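Local coordinates for tripeptidase (Staphylococcus aureus subsp. aureus, PDB 3RZA), which is probably a metal-dependent peptidase of the M20/M25/M40 family, expected to cleave tripeptides at a site holding a zinc and a calcium ion, at residues 62-67 and 74-79; 70-75 and 158-163; 93-98 and 154-159; 175-180 and 349-354; 99-104 and 129-134. All coordinates share one frame; numbering follows the deposited sequence.

Contact 1: residues 62-67 and 74-79; sequences KEDEAA and ANNLVC. With CA (calcium ion), chain E.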
# COMPACT_ATOMS: atom_id res chain seq x y z
N LYS A 62 26.59 37.14 -0.19
CA LYS A 62 25.43 37.39 -1.05
C LYS A 62 24.48 36.22 -0.95
O LYS A 62 24.90 35.08 -0.70
CB LYS A 62 25.86 37.63 -2.52
CG LYS A 62 26.85 38.81 -2.70
CD LYS A 62 26.43 39.79 -3.78
CE LYS A 62 27.51 40.87 -4.04
NZ LYS A 62 27.66 41.85 -2.92
N GLU A 63 23.18 36.53 -1.12
CA GLU A 63 22.09 35.57 -1.10
C GLU A 63 21.47 35.55 -2.48
O GLU A 63 21.36 36.58 -3.11
CB GLU A 63 20.99 36.01 -0.12
CG GLU A 63 21.42 36.12 1.32
CD GLU A 63 20.25 36.28 2.28
OE1 GLU A 63 19.27 35.50 2.19
OE2 GLU A 63 20.31 37.19 3.12
N ASP A 64 21.02 34.38 -2.91
CA ASP A 64 20.21 34.26 -4.15
C ASP A 64 18.71 34.36 -3.77
O ASP A 64 18.38 34.97 -2.74
CB ASP A 64 20.62 32.98 -4.92
CG ASP A 64 20.29 31.69 -4.19
OD1 ASP A 64 19.56 31.69 -3.18
OD2 ASP A 64 20.80 30.67 -4.64
N GLU A 65 17.82 33.77 -4.57
CA GLU A 65 16.38 33.80 -4.32
C GLU A 65 15.76 32.40 -4.25
O GLU A 65 14.61 32.19 -4.67
CB GLU A 65 15.68 34.66 -5.39
CG GLU A 65 16.23 36.09 -5.49
CD GLU A 65 15.40 37.00 -6.42
OE1 GLU A 65 14.31 36.59 -6.87
OE2 GLU A 65 15.85 38.15 -6.69
N ALA A 66 16.51 31.45 -3.68
CA ALA A 66 16.04 30.07 -3.49
C ALA A 66 14.81 29.96 -2.57
O ALA A 66 13.99 29.09 -2.78
CB ALA A 66 17.16 29.21 -2.95
N ALA A 67 14.69 30.86 -1.59
CA ALA A 67 13.53 30.87 -0.66
C ALA A 67 12.15 30.94 -1.34
O ALA A 67 11.17 30.47 -0.77
CB ALA A 67 13.67 32.01 0.41
N ALA A 74 14.74 29.09 2.96
CA ALA A 74 15.72 30.18 2.96
C ALA A 74 16.52 30.19 1.67
O ALA A 74 16.51 29.22 0.90
CB ALA A 74 16.67 30.09 4.20
N ASN A 75 17.19 31.31 1.43
CA ASN A 75 18.09 31.47 0.28
C ASN A 75 19.39 30.75 0.54
O ASN A 75 19.82 30.63 1.69
CB ASN A 75 18.39 32.96 0.02
CG ASN A 75 17.14 33.78 -0.21
OD1 ASN A 75 16.24 33.35 -0.92
ND2 ASN A 75 17.10 34.98 0.37
N ASN A 76 20.06 30.34 -0.54
CA ASN A 76 21.45 29.89 -0.45
C ASN A 76 22.33 31.10 -0.12
O ASN A 76 21.96 32.22 -0.43
CB ASN A 76 21.95 29.27 -1.75
CG ASN A 76 21.07 28.13 -2.25
OD1 ASN A 76 20.92 27.12 -1.59
ND2 ASN A 76 20.53 28.29 -3.45
N LEU A 77 23.48 30.85 0.50
CA LEU A 77 24.49 31.90 0.81
C LEU A 77 25.73 31.62 -0.03
O LEU A 77 26.18 30.47 -0.08
CB LEU A 77 24.86 31.86 2.28
CG LEU A 77 23.75 32.05 3.30
CD1 LEU A 77 24.22 31.75 4.71
CD2 LEU A 77 23.20 33.47 3.21
N VAL A 78 26.24 32.63 -0.73
CA VAL A 78 27.53 32.58 -1.41
C VAL A 78 28.44 33.64 -0.74
O VAL A 78 28.17 34.83 -0.85
CB VAL A 78 27.38 32.86 -2.93
CG1 VAL A 78 28.75 32.83 -3.64
CG2 VAL A 78 26.41 31.85 -3.58
N CYS A 79 29.46 33.17 -0.02
CA CYS A 79 30.31 34.02 0.83
C CYS A 79 31.71 34.03 0.25
O CYS A 79 32.32 32.97 0.14
CB CYS A 79 30.34 33.51 2.27
SG CYS A 79 28.77 32.88 2.86
CA CA E . 9.77 29.01 0.43
O HOH W 1 8.57 27.27 1.38
O HOH W 2 9.74 30.91 2.13
O HOH W 3 7.70 29.85 -0.93

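Contact 2: residues 70-75 and 158-163; sequences PKLGAN and ITVGEE. With CA (calcium ion), chain D; CA (calcium ion), chain E.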
# COMPACT_ATOMS: atom_id res chain seq x y z
N PRO A 70 8.80 26.69 -3.14
CA PRO A 70 7.92 26.38 -2.02
C PRO A 70 8.37 25.22 -1.11
O PRO A 70 7.81 25.07 -0.03
CB PRO A 70 6.61 26.01 -2.72
CG PRO A 70 7.05 25.37 -3.98
CD PRO A 70 8.22 26.22 -4.42
N LYS A 71 9.31 24.39 -1.56
CA LYS A 71 9.99 23.38 -0.70
C LYS A 71 11.29 23.87 0.02
O LYS A 71 11.96 23.06 0.66
CB LYS A 71 10.33 22.13 -1.55
CG LYS A 71 9.10 21.51 -2.28
N LEU A 72 11.62 25.18 -0.06
CA LEU A 72 12.85 25.74 0.55
C LEU A 72 12.50 26.92 1.47
O LEU A 72 11.75 27.81 1.08
CB LEU A 72 13.82 26.23 -0.52
CG LEU A 72 14.31 25.25 -1.60
CD1 LEU A 72 15.16 26.01 -2.62
CD2 LEU A 72 15.12 24.15 -0.98
N GLY A 73 13.04 26.90 2.69
CA GLY A 73 12.72 27.91 3.72
C GLY A 73 13.70 29.07 3.81
O GLY A 73 13.52 29.92 4.67
N ALA A 74 14.74 29.09 2.96
CA ALA A 74 15.72 30.18 2.96
C ALA A 74 16.52 30.19 1.67
O ALA A 74 16.51 29.22 0.90
CB ALA A 74 16.67 30.09 4.20
N ASN A 75 17.19 31.31 1.43
CA ASN A 75 18.09 31.47 0.28
C ASN A 75 19.39 30.75 0.54
O ASN A 75 19.82 30.63 1.69
CB ASN A 75 18.39 32.96 0.02
CG ASN A 75 17.14 33.78 -0.21
OD1 ASN A 75 16.24 33.35 -0.92
ND2 ASN A 75 17.10 34.98 0.37
N ILE A 158 26.80 27.88 0.75
CA ILE A 158 25.99 27.19 1.77
C ILE A 158 24.58 27.01 1.22
O ILE A 158 23.85 28.00 1.01
CB ILE A 158 25.94 27.95 3.13
CG1 ILE A 158 27.29 28.61 3.48
CG2 ILE A 158 25.50 27.01 4.24
CD1 ILE A 158 28.49 27.69 3.45
N THR A 159 24.21 25.75 0.94
CA THR A 159 22.96 25.46 0.26
C THR A 159 21.87 25.05 1.22
O THR A 159 22.13 24.61 2.35
CB THR A 159 23.11 24.32 -0.76
OG1 THR A 159 23.45 23.13 -0.07
CG2 THR A 159 24.14 24.65 -1.74
N VAL A 160 20.66 25.15 0.71
CA VAL A 160 19.44 24.73 1.41
C VAL A 160 18.88 23.57 0.61
O VAL A 160 19.31 23.32 -0.53
CB VAL A 160 18.43 25.86 1.48
CG1 VAL A 160 18.87 26.92 2.53
CG2 VAL A 160 18.22 26.50 0.09
N GLY A 161 18.01 22.78 1.24
CA GLY A 161 17.30 21.73 0.55
C GLY A 161 18.09 20.62 -0.11
O GLY A 161 17.56 19.95 -0.98
N GLU A 162 19.36 20.42 0.29
CA GLU A 162 20.14 19.32 -0.27
C GLU A 162 19.46 17.97 -0.04
O GLU A 162 19.44 17.13 -0.94
CB GLU A 162 21.58 19.31 0.25
CG GLU A 162 22.56 18.39 -0.53
CD GLU A 162 22.65 16.91 -0.03
OE1 GLU A 162 22.02 16.50 0.99
OE2 GLU A 162 23.37 16.15 -0.69
N GLU A 163 18.87 17.82 1.14
CA GLU A 163 18.17 16.59 1.53
C GLU A 163 16.77 16.43 0.96
O GLU A 163 16.17 15.41 1.20
CB GLU A 163 18.08 16.50 3.07
CG GLU A 163 19.39 16.61 3.80
CD GLU A 163 20.24 15.40 3.69
OE1 GLU A 163 20.03 14.51 2.82
OE2 GLU A 163 21.16 15.28 4.52
CA CA D . 22.30 13.48 3.99
CA CA E . 9.77 29.01 0.43
O HOH W 1 8.57 27.27 1.38
O HOH W 4 23.99 14.19 2.21
O HOH W 2 9.74 30.91 2.13
O HOH W 3 7.70 29.85 -0.93

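Contact 3: residues 93-98 and 154-159; sequences LYLTSH and IQFVIT. With ZN (zinc ion), chain C.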
# COMPACT_ATOMS: atom_id res chain seq x y z
N LEU A 93 39.04 29.11 -5.74
CA LEU A 93 38.49 27.91 -5.12
C LEU A 93 37.09 28.18 -4.66
O LEU A 93 36.77 29.32 -4.29
CB LEU A 93 39.33 27.54 -3.90
CG LEU A 93 38.97 26.29 -3.10
CD1 LEU A 93 38.92 25.03 -4.00
CD2 LEU A 93 39.98 26.13 -2.00
N TYR A 94 36.25 27.15 -4.65
CA TYR A 94 35.02 27.18 -3.86
C TYR A 94 34.92 25.95 -2.99
O TYR A 94 35.49 24.92 -3.29
CB TYR A 94 33.75 27.36 -4.73
CG TYR A 94 33.09 26.07 -5.16
CD1 TYR A 94 33.58 25.36 -6.25
CD2 TYR A 94 32.00 25.54 -4.45
CE1 TYR A 94 33.03 24.16 -6.63
CE2 TYR A 94 31.44 24.33 -4.83
CZ TYR A 94 31.96 23.64 -5.93
OH TYR A 94 31.39 22.44 -6.31
N LEU A 95 34.18 26.09 -1.89
CA LEU A 95 33.87 25.00 -0.98
C LEU A 95 32.38 25.07 -0.73
O LEU A 95 31.85 26.18 -0.60
CB LEU A 95 34.63 25.17 0.33
CG LEU A 95 36.15 25.21 0.25
CD1 LEU A 95 36.71 25.72 1.59
CD2 LEU A 95 36.70 23.82 -0.10
N THR A 96 31.70 23.92 -0.64
CA THR A 96 30.26 23.88 -0.38
C THR A 96 29.86 22.83 0.66
O THR A 96 30.43 21.74 0.70
CB THR A 96 29.40 23.69 -1.68
OG1 THR A 96 28.01 23.82 -1.37
CG2 THR A 96 29.63 22.35 -2.32
N SER A 97 28.97 23.24 1.56
CA SER A 97 28.24 22.36 2.44
C SER A 97 26.80 22.78 2.44
O SER A 97 26.48 23.83 1.92
CB SER A 97 28.82 22.42 3.86
OG SER A 97 29.91 21.51 3.98
N HIS A 98 25.92 21.92 2.94
CA HIS A 98 24.48 22.23 3.02
C HIS A 98 24.04 22.41 4.48
O HIS A 98 24.51 21.69 5.37
CB HIS A 98 23.63 21.18 2.29
CG HIS A 98 23.68 19.82 2.87
ND1 HIS A 98 22.76 19.36 3.79
CD2 HIS A 98 24.45 18.75 2.56
CE1 HIS A 98 23.01 18.09 4.06
NE2 HIS A 98 24.02 17.70 3.32
N ILE A 154 38.50 32.48 -2.24
CA ILE A 154 37.77 31.30 -1.79
C ILE A 154 36.30 31.70 -1.65
O ILE A 154 36.00 32.71 -1.00
CB ILE A 154 38.26 30.77 -0.42
CG1 ILE A 154 39.79 30.77 -0.32
CG2 ILE A 154 37.74 29.37 -0.19
CD1 ILE A 154 40.31 30.38 1.05
N GLN A 155 35.40 30.94 -2.27
CA GLN A 155 33.95 31.08 -2.04
C GLN A 155 33.42 29.93 -1.17
O GLN A 155 33.83 28.78 -1.35
CB GLN A 155 33.19 31.17 -3.35
CG GLN A 155 33.45 32.46 -4.07
CD GLN A 155 32.55 32.69 -5.26
OE1 GLN A 155 32.37 31.81 -6.08
NE2 GLN A 155 32.02 33.90 -5.38
N PHE A 156 32.55 30.27 -0.22
CA PHE A 156 31.89 29.32 0.65
C PHE A 156 30.42 29.34 0.29
O PHE A 156 29.75 30.37 0.47
CB PHE A 156 32.10 29.70 2.11
CG PHE A 156 33.53 29.58 2.55
CD1 PHE A 156 34.44 30.57 2.25
CD2 PHE A 156 33.96 28.45 3.25
CE1 PHE A 156 35.77 30.45 2.63
CE2 PHE A 156 35.29 28.33 3.65
CZ PHE A 156 36.20 29.32 3.34
N VAL A 157 29.95 28.24 -0.30
CA VAL A 157 28.61 28.13 -0.87
C VAL A 157 27.77 27.27 0.07
O VAL A 157 28.01 26.06 0.19
CB VAL A 157 28.65 27.51 -2.31
CG1 VAL A 157 27.26 27.40 -2.87
CG2 VAL A 157 29.53 28.36 -3.23
N ILE A 158 26.80 27.88 0.75
CA ILE A 158 25.99 27.19 1.77
C ILE A 158 24.58 27.01 1.22
O ILE A 158 23.85 28.00 1.01
CB ILE A 158 25.94 27.95 3.13
CG1 ILE A 158 27.29 28.61 3.48
CG2 ILE A 158 25.50 27.01 4.24
CD1 ILE A 158 28.49 27.69 3.45
N THR A 159 24.21 25.75 0.94
CA THR A 159 22.96 25.46 0.26
C THR A 159 21.87 25.05 1.22
O THR A 159 22.13 24.61 2.35
CB THR A 159 23.11 24.32 -0.76
OG1 THR A 159 23.45 23.13 -0.07
CG2 THR A 159 24.14 24.65 -1.74
ZN ZN C . 24.94 15.77 3.19
O HOH W 4 23.99 14.19 2.21

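Contact 4: residues 175-180 and 349-354; sequences ELLDAD and NTFGIP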
# COMPACT_ATOMS: atom_id res chain seq x y z
N GLU A 175 25.59 32.87 -11.51
CA GLU A 175 26.35 34.10 -11.73
C GLU A 175 26.98 34.70 -10.46
O GLU A 175 27.89 35.52 -10.55
CB GLU A 175 25.50 35.13 -12.47
CG GLU A 175 25.31 34.71 -13.94
CD GLU A 175 24.22 35.46 -14.63
OE1 GLU A 175 24.32 36.72 -14.71
OE2 GLU A 175 23.28 34.81 -15.14
N LEU A 176 26.53 34.26 -9.28
CA LEU A 176 27.23 34.53 -8.03
C LEU A 176 28.55 33.74 -7.87
O LEU A 176 29.38 34.13 -7.05
CB LEU A 176 26.31 34.27 -6.83
CG LEU A 176 25.05 35.14 -6.73
CD1 LEU A 176 24.10 34.64 -5.64
CD2 LEU A 176 25.41 36.63 -6.50
N LEU A 177 28.72 32.65 -8.63
CA LEU A 177 29.90 31.79 -8.50
C LEU A 177 31.06 32.32 -9.32
O LEU A 177 30.87 32.82 -10.42
CB LEU A 177 29.59 30.35 -8.94
CG LEU A 177 28.46 29.59 -8.24
CD1 LEU A 177 28.56 28.10 -8.55
CD2 LEU A 177 28.44 29.81 -6.73
N ASP A 178 32.27 32.17 -8.79
CA ASP A 178 33.50 32.59 -9.45
C ASP A 178 34.62 31.72 -8.89
O ASP A 178 35.25 32.07 -7.87
CB ASP A 178 33.76 34.10 -9.22
CG ASP A 178 35.01 34.60 -9.91
OD1 ASP A 178 35.39 34.05 -10.95
OD2 ASP A 178 35.61 35.58 -9.43
N ALA A 179 34.80 30.55 -9.52
CA ALA A 179 35.81 29.57 -9.09
C ALA A 179 36.29 28.77 -10.29
O ALA A 179 35.52 28.51 -11.21
CB ALA A 179 35.21 28.63 -8.04
N ASP A 180 37.57 28.39 -10.26
CA ASP A 180 38.17 27.45 -11.24
C ASP A 180 37.85 25.98 -10.93
O ASP A 180 37.75 25.17 -11.83
CB ASP A 180 39.68 27.62 -11.27
CG ASP A 180 40.11 29.01 -11.77
OD1 ASP A 180 39.72 29.38 -12.90
OD2 ASP A 180 40.81 29.73 -11.04
N ASN A 349 28.99 20.81 -10.80
CA ASN A 349 29.67 20.31 -12.02
C ASN A 349 28.96 20.69 -13.33
O ASN A 349 29.65 21.01 -14.30
CB ASN A 349 29.92 18.77 -11.98
CG ASN A 349 31.23 18.39 -11.26
OD1 ASN A 349 32.31 18.79 -11.69
ND2 ASN A 349 31.13 17.62 -10.18
N THR A 350 27.62 20.70 -13.35
CA THR A 350 26.86 21.13 -14.57
C THR A 350 27.01 22.63 -14.94
O THR A 350 26.72 23.01 -16.07
CB THR A 350 25.32 20.81 -14.51
OG1 THR A 350 24.64 21.78 -13.71
CG2 THR A 350 25.07 19.38 -13.98
N PHE A 351 27.48 23.45 -14.00
CA PHE A 351 27.89 24.84 -14.28
C PHE A 351 29.30 24.95 -14.91
O PHE A 351 29.74 26.05 -15.19
CB PHE A 351 27.87 25.72 -12.99
CG PHE A 351 26.60 25.62 -12.16
CD1 PHE A 351 25.35 25.33 -12.73
CD2 PHE A 351 26.66 25.88 -10.78
CE1 PHE A 351 24.19 25.27 -11.92
CE2 PHE A 351 25.51 25.82 -9.97
CZ PHE A 351 24.28 25.51 -10.54
N GLY A 352 30.01 23.83 -15.10
CA GLY A 352 31.37 23.85 -15.67
C GLY A 352 32.50 24.12 -14.68
O GLY A 352 33.60 24.40 -15.10
N ILE A 353 32.22 24.04 -13.37
CA ILE A 353 33.24 24.19 -12.32
C ILE A 353 33.58 22.77 -11.82
O ILE A 353 32.75 22.18 -11.11
CB ILE A 353 32.71 25.07 -11.12
CG1 ILE A 353 32.28 26.47 -11.59
CG2 ILE A 353 33.77 25.19 -10.05
CD1 ILE A 353 31.64 27.32 -10.49
N PRO A 354 34.77 22.20 -12.22
CA PRO A 354 35.18 20.87 -11.76
C PRO A 354 35.10 20.71 -10.24
O PRO A 354 35.74 21.46 -9.52
CB PRO A 354 36.65 20.78 -12.22
CG PRO A 354 36.69 21.59 -13.44
CD PRO A 354 35.66 22.67 -13.30

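Contact 5: residues 99-104 and 129-134; sequences MDTVVP and DDKAGL. With ZN (zinc ion), chain C; CA (calcium ion), chain D.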
# COMPACT_ATOMS: atom_id res chain seq x y z
N MSE A 99 23.17 23.40 4.71
CA MSE A 99 22.75 23.78 6.06
C MSE A 99 21.55 22.98 6.59
O MSE A 99 21.25 23.05 7.80
CB MSE A 99 22.47 25.28 6.11
CG MSE A 99 21.17 25.72 5.51
SE MSE A 99 21.06 27.61 5.46
CE MSE A 99 22.21 27.92 3.92
N ASP A 100 20.86 22.25 5.70
CA ASP A 100 19.72 21.41 6.10
C ASP A 100 20.12 19.98 6.51
O ASP A 100 21.17 19.47 6.11
CB ASP A 100 18.63 21.35 5.01
CG ASP A 100 19.10 20.68 3.70
OD1 ASP A 100 20.22 20.97 3.25
OD2 ASP A 100 18.34 19.87 3.12
N THR A 101 19.26 19.35 7.32
CA THR A 101 19.39 17.95 7.71
C THR A 101 18.11 17.20 7.34
O THR A 101 17.07 17.81 7.09
CB THR A 101 19.57 17.84 9.22
OG1 THR A 101 18.32 18.13 9.85
CG2 THR A 101 20.60 18.80 9.71
N VAL A 102 18.17 15.86 7.37
CA VAL A 102 16.94 15.04 7.26
C VAL A 102 16.12 15.14 8.55
O VAL A 102 16.54 15.79 9.53
CB VAL A 102 17.23 13.55 6.94
CG1 VAL A 102 18.08 13.42 5.65
CG2 VAL A 102 17.87 12.85 8.13
N VAL A 103 14.92 14.56 8.49
CA VAL A 103 14.04 14.35 9.65
C VAL A 103 14.44 13.01 10.32
O VAL A 103 14.89 12.11 9.63
CB VAL A 103 12.54 14.32 9.16
CG1 VAL A 103 11.57 13.93 10.27
CG2 VAL A 103 12.14 15.69 8.57
N PRO A 104 14.27 12.85 11.68
CA PRO A 104 13.89 13.82 12.71
C PRO A 104 15.09 14.52 13.27
O PRO A 104 16.02 13.86 13.70
CB PRO A 104 13.23 12.95 13.79
CG PRO A 104 13.89 11.61 13.65
CD PRO A 104 14.37 11.48 12.23
N ASP A 129 26.02 15.13 9.23
CA ASP A 129 25.62 15.39 7.87
C ASP A 129 24.62 16.59 7.84
O ASP A 129 23.42 16.40 8.12
CB ASP A 129 25.01 14.15 7.29
CG ASP A 129 24.61 14.31 5.86
OD1 ASP A 129 25.05 15.25 5.18
OD2 ASP A 129 23.84 13.47 5.38
N ASP A 130 25.06 17.81 7.51
CA ASP A 130 26.39 18.18 6.99
C ASP A 130 27.05 19.31 7.80
O ASP A 130 27.95 20.01 7.32
CB ASP A 130 26.26 18.56 5.51
CG ASP A 130 27.61 18.59 4.77
OD1 ASP A 130 28.53 17.85 5.18
OD2 ASP A 130 27.75 19.41 3.81
N LYS A 131 26.67 19.43 9.07
CA LYS A 131 27.16 20.50 9.92
C LYS A 131 28.64 20.31 10.35
O LYS A 131 29.27 21.26 10.76
CB LYS A 131 26.20 20.71 11.12
CG LYS A 131 24.79 21.15 10.64
CD LYS A 131 23.73 21.13 11.71
CE LYS A 131 22.54 21.98 11.26
NZ LYS A 131 21.33 21.89 12.16
N ALA A 132 29.18 19.08 10.23
CA ALA A 132 30.63 18.82 10.31
C ALA A 132 31.37 19.61 9.25
O ALA A 132 32.37 20.26 9.54
CB ALA A 132 30.94 17.31 10.16
N GLY A 133 30.83 19.58 8.03
CA GLY A 133 31.33 20.40 6.94
C GLY A 133 31.30 21.89 7.21
O GLY A 133 32.28 22.59 6.99
N LEU A 134 30.17 22.37 7.72
CA LEU A 134 30.04 23.79 8.08
C LEU A 134 30.99 24.19 9.19
O LEU A 134 31.57 25.27 9.13
CB LEU A 134 28.59 24.11 8.49
CG LEU A 134 27.54 24.03 7.39
CD1 LEU A 134 26.16 24.23 7.97
CD2 LEU A 134 27.80 25.03 6.29
ZN ZN C . 24.94 15.77 3.19
CA CA D . 22.30 13.48 3.99
O HOH W 5 23.44 20.13 7.43
O HOH W 6 21.15 14.95 7.33
O HOH W 4 23.99 14.19 2.21

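Contact 1: residues 62-67 and 74-79
Asp64 and Asn76 hold each other through side chain and backbone together. Asn76 ND2 donates almost straight to the syn lone pair of Asp64 OD2 at 2.7 Å; that oxygen lies in the amide plane, yet amide and carboxylate are turned 71° apart. Asp64 OD1 accepts Asn76 N from one face of the carboxylate, at 3.0 Å, and Ala66 N from the opposite face, the second bond closing an Asx turn. Next door the amide of Asn75 spans two partners. Its ND2 meets Glu63 OE1 at 2.9 Å from above the carboxylate plane, and its OD1 accepts from Ala67 N at 3.0 Å. Lys51 of helix 46-56 forms a salt bridge with Glu63 as well.

All this finishes a beta-hairpin with a long connection: strands 60-63 and 77-81 run antiparallel, and Lys62 and Val78 form a hydrogen-bonded pair with both bonds made. Beyond the Asx turn the chain reaches a calcium ion, which Ala67 O binds at 2.4 Å alongside the carbonyls of His69 and Leu72. Farther out, Glu63 CG lies alongside Leu77 CD2 at 3.7 Å, both side chains pointing the same way, and Ala66 CB rests 3.5 Å from Asn76 ND2.

Contact 2: residues 70-75 and 158-163
Leu72 and Gly161 bring the two backbones to 6.0 Å between their CA atoms, and no hydrogen bond passes directly from one segment to the other. Gly161 has a positive phi (60°), a conformation that suits glycine, and Leu72 CD2 packs onto its CA at 3.6 Å. Val160 does the rest of the packing. Its CG2, lying between the backbone N and the carbonyl carbon, is turned into the loop, where it touches Ala74 O at 3.3 Å and Leu72 CD2 at 4.0 Å. The other branch, CG1, reaches Ala74 CB at 4.2 Å. A polar tie between the backbones is indirect: Glu43 accepts from Gly73 N with one carboxylate oxygen and from Gly161 N with the other.

Each segment also serves a calcium ion of its own. Leu72 O binds, at 2.4 Å, the calcium also held by Ala67. Glu163, bent at chi2, grips the other with both oxygens, OE2 at 2.2 Å being much the shorter bond; Asp129 and His366 complete the protein side of that site. Glu162 OE1 accepts from the water shared by this calcium and the zinc, an arrangement consistent with M20 peptidases, in which a glutamate beside the metal-binding one acts as general base.

Strand 154-159, which leads into Val160 and Gly161, runs between strands 77-81 and 93-98, while Ile158 packs against helix 46-56 through Leu50 and Phe54 and against helix 128-147 through Leu134 and Met137.

Contact 3: residues 93-98 and 154-159
Leu95 and Phe156 sit side by side on neighbouring parallel strands, 93-98 and 154-159, which a beta-alpha-beta crossover through helix 128-147 connects in the central sheet. Leu95 CD1 comes to 3.6 Å from Phe156 CE2, obliquely to the ring, and also reaches Ile154 CG2 at 4.2 Å. Helix 374-393 covers Leu93, Leu95 and Ile154 on this face, and helix 128-147 covers Ser97, Phe156 and Ile158.

The other face carries Tyr94, Thr96 and His98 beside Gln155, Val157 and Thr159. Tyr94 CD2 lies 3.9 Å from Val157 CG2, and the tyrosine hydroxyl bonds to Ser355. Thr96 places OG1 anti to the backbone N (chi1 -173°), from where it donates to Val157 O at 2.7 Å, standing 36° above the carbonyl plane. Ser97 N reaches the same oxygen from the opposite face at 3.3 Å, so the carbonyl is held from both sides. The remaining backbone bonds alternate as expected of parallel strands, for example Leu95 N to Gln155 O and Val157 N to Leu95 O.

Where the strands end, Thr159 OG1 lies 3.1 Å from His98 CB and hydrogen-bonds to Asp344. The imidazole of His98 swings away from strand 154-159, with CG between its backbone N and carbonyl carbon, toward the metal site it shares with Asp129 and Asp186. There His98 NE2 binds the zinc ion at 2.1 Å.

Contact 4: residues 175-180 and 349-354
Two loops that feed adjacent parallel strands of the central sheet, 181-184 and 355-359, meet here just before the strands begin, with Leu177 packed against Phe351 and Ile353. Ile353 and Leu177 carry the join. Leu177 CD1 touches Phe351 CD2 at 3.7 Å, the two side chains crossing at about a right angle, and comes equally near Ile353 CD1, also 3.7 Å. Leu177 has CG anti to its carbonyl carbon (chi1 -57°), which directs the side chain at the opposing loop, where CD1 meets both the ring and the isoleucine.

Since these are the entering ends of the strands, the contact lies at the end of the sheet away from the zinc, which is bound beyond the strands' C-terminal ends. Ile353 follows the opposing backbone: its CG1 rests 3.8 Å from Ala179 O, and its CG2 meets Ala179 CB at 4.2 Å. Farther along, Pro354 CD abuts Asp180 O at 3.6 Å. No hydrogen bond joins the segments; each is tied down on its own. Gly352 N donates to Asn349 O at 3.0 Å, and Gly352 itself has a positive phi (84°), which suits glycine. On the other side, Asp180 OD2 accepts from Lys92 N, and Gln155 pins the loop by bonding to Leu176 O and Asp178 N. Tyr94 of strand 93-98 touches both Ala179 and Ile353, and Phe351 also packs on Leu172.

Contact 5: residues 99-104 and 129-134
Met99, modelled as selenomethionine, Lys131 and Thr101 bury the most surface where the loop after strand 93-98 lies against the start of helix 128-147. Leu134 CD1 packs on Met99 CA at 3.9 Å, while the Met99 side chain itself turns from the helix toward Ile46, Gln47 and Leu50 of helix 46-56. Lys131 stretches out fully beyond CG and runs across the loop, its CE passing 3.8 Å from Met99 O. Its NZ comes within 4.0 Å of the methyl CG2 of Thr101, but the ammonium is taken up by Ile36 O and Ser38 OG. Ser38 OG is also hydrogen-bonded to Met99 O, so this one hydroxyl links lysine and loop.

Water replaces direct hydrogen bonds between the segments. One molecule donates to Asp100 O at 2.7 Å and accepts from Asp130 N at 2.8 Å; a second joins Val102 N to Asp129 O. Both hold the backbone around the cis peptide between Asp129 and Asp130, a feature of M20 metallopeptidases. With CG anti to its backbone N (chi1 -178°), Asp129 spans the two metals: Asp129 OD1 binds the zinc at 2.1 Å and Asp129 OD2 the calcium at 2.1 Å. Asp130 instead turns OD2 to Ser97 OG and His98 N, a second-shell link to the zinc ligand His98.

Around this junction, Met99 and Leu134 both touch Ile158 of strand 154-159, helix 46-56 flanks Met99 and Lys131, and helix 23-34 lies over Ala132 and Leu134.

In the fold
From the N terminus, contact 1 closes first, pairing strand 60-63 with strand 77-81 around a calcium-binding loop. Contact 2 begins on the stretch where contact 1 ends, sharing Ala74 and Asn75, and reaches far ahead to 158-163. Contact 3 opens later but ends on the same stretch as contact 2, sharing Ile158 and Thr159, and closes the crossover between strands 93-98 and 154-159. Contact 5 nests inside both, setting helix 128-147 against the loop leaving strand 93-98. Contacts 2, 3 and 5 converge on the zinc-calcium pair. Contact 4 follows in series, bringing together distant parts of the chain about 11 Å from contact 3, centre to centre, and joined to it through Gln155 and Tyr94.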